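Local coordinates for protein aldehyde reductase YahK (Escherichia coli, PDB 1UUF) that is a zinc-dependent reductase that turns a wide range of aldehydes into the corresponding alcohols, strongly preferring NADPH over NADH as electron donor, at residues V173-C178 with R359-N364. Residues are numbered along the deposited sequence; the frame is centred on the assembly and turned at random.
Sequences VAPLLC and RFVIDN. With ZN (zinc ion), chain C.
The ring of P175 rests on the aliphatic part of R359 and on one methyl of V361, packing the turn that leads into helix 176-189 against strand 359-363. P175 CB sits 3.8 Å from R359 CG, the proline ring and the arginine chain running past each other in opposite directions. Two residues along the strand, V361 points to the same proline, its CG2 3.7 Å from P175 CG, and the two side chains cross at about a right angle. V361 holds CG1 anti to its backbone N (chi1 174°), which turns that methyl to A174 CB, a looser touch at 4.3 Å, while CG2 is left to the proline. Contact between the segments is thus apolar, and all four residues are buried. Bent at chi2 (-73°), R359 carries its guanidinium past the proline toward the zinc site, where NE forms a salt bridge with E83, next to the zinc ligand H82. One turn beyond P175, C178 SG binds the catalytic zinc at 2.4 Å; C60, H82 and a water complete its four ligands. Here the GroES-like catalytic domain of a zinc-containing alcohol dehydrogenase packs its mixed sheet against the start of the helix that supplies the Cys-His-Cys site's last cysteine.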
loop_
_atom_site.group_PDB
_atom_site.type_symbol
_atom_site.label_atom_id
_atom_site.label_comp_id
_atom_site.label_asym_id
_atom_site.label_seq_id
_atom_site.Cartn_x
_atom_site.Cartn_y
_atom_site.Cartn_z
ATOM N N VAL A 173 -17.181 23.061 14.695
ATOM C CA VAL A 173 -16.431 21.920 15.214
ATOM C C VAL A 173 -17.077 20.601 14.770
ATOM O O VAL A 173 -16.402 19.584 14.607
ATOM C CB VAL A 173 -16.391 21.958 16.764
ATOM C CG1 VAL A 173 -15.833 20.654 17.315
ATOM C CG2 VAL A 173 -15.544 23.134 17.225
ATOM N N ALA A 174 -18.389 20.636 14.557
ATOM C CA ALA A 174 -19.143 19.449 14.175
ATOM C C ALA A 174 -18.501 18.549 13.111
ATOM O O ALA A 174 -18.315 17.357 13.343
ATOM C CB ALA A 174 -20.557 19.850 13.748
ATOM N N PRO A 175 -18.137 19.105 11.940
ATOM C CA PRO A 175 -17.524 18.286 10.885
ATOM C C PRO A 175 -16.221 17.582 11.277
ATOM O O PRO A 175 -15.799 16.630 10.621
ATOM C CB PRO A 175 -17.321 19.286 9.744
ATOM C CG PRO A 175 -18.411 20.298 9.977
ATOM C CD PRO A 175 -18.328 20.490 11.474
ATOM N N LEU A 176 -15.577 18.042 12.342
ATOM C CA LEU A 176 -14.337 17.415 12.772
ATOM C C LEU A 176 -14.588 15.971 13.201
ATOM O O LEU A 176 -13.714 15.119 13.066
ATOM C CB LEU A 176 -13.721 18.194 13.937
ATOM C CG LEU A 176 -13.271 19.632 13.655
ATOM C CD1 LEU A 176 -12.608 20.213 14.900
ATOM C CD2 LEU A 176 -12.298 19.647 12.494
ATOM N N LEU A 177 -15.792 15.699 13.699
ATOM C CA LEU A 177 -16.140 14.361 14.175
ATOM C C LEU A 177 -16.097 13.238 13.136
ATOM O O LEU A 177 -16.111 12.058 13.494
ATOM C CB LEU A 177 -17.498 14.402 14.880
ATOM C CG LEU A 177 -17.458 14.948 16.321
ATOM C CD1 LEU A 177 -16.590 14.040 17.191
ATOM C CD2 LEU A 177 -16.915 16.370 16.342
ATOM N N CYS A 178 -16.074 13.593 11.855
ATOM C CA CYS A 178 -15.941 12.581 10.809
ATOM C C CYS A 178 -14.975 13.074 9.744
ATOM O O CYS A 178 -13.895 12.510 9.579
ATOM C CB CYS A 178 -17.269 12.220 10.146
ATOM S SG CYS A 178 -16.994 10.910 8.886
ATOM N N ARG A 359 -18.730 22.503 4.149
ATOM C CA ARG A 359 -19.501 21.513 4.878
ATOM C C ARG A 359 -20.817 22.090 5.363
ATOM O O ARG A 359 -20.852 23.183 5.928
ATOM C CB ARG A 359 -18.690 21.034 6.087
ATOM C CG ARG A 359 -18.271 19.570 6.059
ATOM C CD ARG A 359 -19.452 18.653 6.323
ATOM N NE ARG A 359 -19.040 17.269 6.557
ATOM C CZ ARG A 359 -18.565 16.454 5.619
ATOM N NH1 ARG A 359 -18.436 16.876 4.369
ATOM N NH2 ARG A 359 -18.223 15.211 5.933
ATOM N N PHE A 360 -21.906 21.366 5.130
ATOM C CA PHE A 360 -23.198 21.815 5.618
ATOM C C PHE A 360 -23.312 21.341 7.058
ATOM O O PHE A 360 -22.870 20.241 7.391
ATOM C CB PHE A 360 -24.348 21.204 4.811
ATOM C CG PHE A 360 -24.545 21.823 3.460
ATOM C CD1 PHE A 360 -24.258 21.105 2.304
ATOM C CD2 PHE A 360 -25.025 23.121 3.342
ATOM C CE1 PHE A 360 -24.447 21.671 1.046
ATOM C CE2 PHE A 360 -25.219 23.698 2.088
ATOM C CZ PHE A 360 -24.929 22.973 0.937
ATOM N N VAL A 361 -23.887 22.177 7.915
ATOM C CA VAL A 361 -24.093 21.816 9.310
ATOM C C VAL A 361 -25.516 22.188 9.693
ATOM O O VAL A 361 -25.940 23.332 9.529
ATOM C CB VAL A 361 -23.100 22.528 10.252
ATOM C CG1 VAL A 361 -23.456 22.244 11.710
ATOM C CG2 VAL A 361 -21.694 22.030 9.976
ATOM N N ILE A 362 -26.251 21.202 10.191
ATOM C CA ILE A 362 -27.633 21.395 10.604
ATOM C C ILE A 362 -27.740 22.071 11.968
ATOM O O ILE A 362 -27.024 21.724 12.907
ATOM C CB ILE A 362 -28.369 20.040 10.689
ATOM C CG1 ILE A 362 -28.362 19.360 9.322
ATOM C CG2 ILE A 362 -29.791 20.245 11.198
ATOM C CD1 ILE A 362 -28.582 17.863 9.394
ATOM N N ASP A 363 -28.635 23.049 12.058
ATOM C CA ASP A 363 -28.897 23.756 13.305
ATOM C C ASP A 363 -30.030 22.914 13.883
ATOM O O ASP A 363 -31.192 23.126 13.541
ATOM C CB ASP A 363 -29.403 25.169 13.008
ATOM C CG ASP A 363 -29.545 26.017 14.254
ATOM O OD1 ASP A 363 -29.675 25.456 15.362
ATOM O OD2 ASP A 363 -29.543 27.257 14.122
ATOM N N ASN A 364 -29.694 21.952 14.738
ATOM C CA ASN A 364 -30.703 21.057 15.295
ATOM C C ASN A 364 -31.833 21.715 16.070
ATOM O O ASN A 364 -32.885 21.109 16.267
ATOM C CB ASN A 364 -30.029 19.982 16.149
ATOM C CG ASN A 364 -29.165 19.057 15.321
ATOM O OD1 ASN A 364 -28.225 19.502 14.661
ATOM N ND2 ASN A 364 -29.484 17.764 15.337
HETATM ZN ZN ZN C . -19.029 10.518 7.680
HETATM O O HOH W 1 -18.318 8.553 6.739
#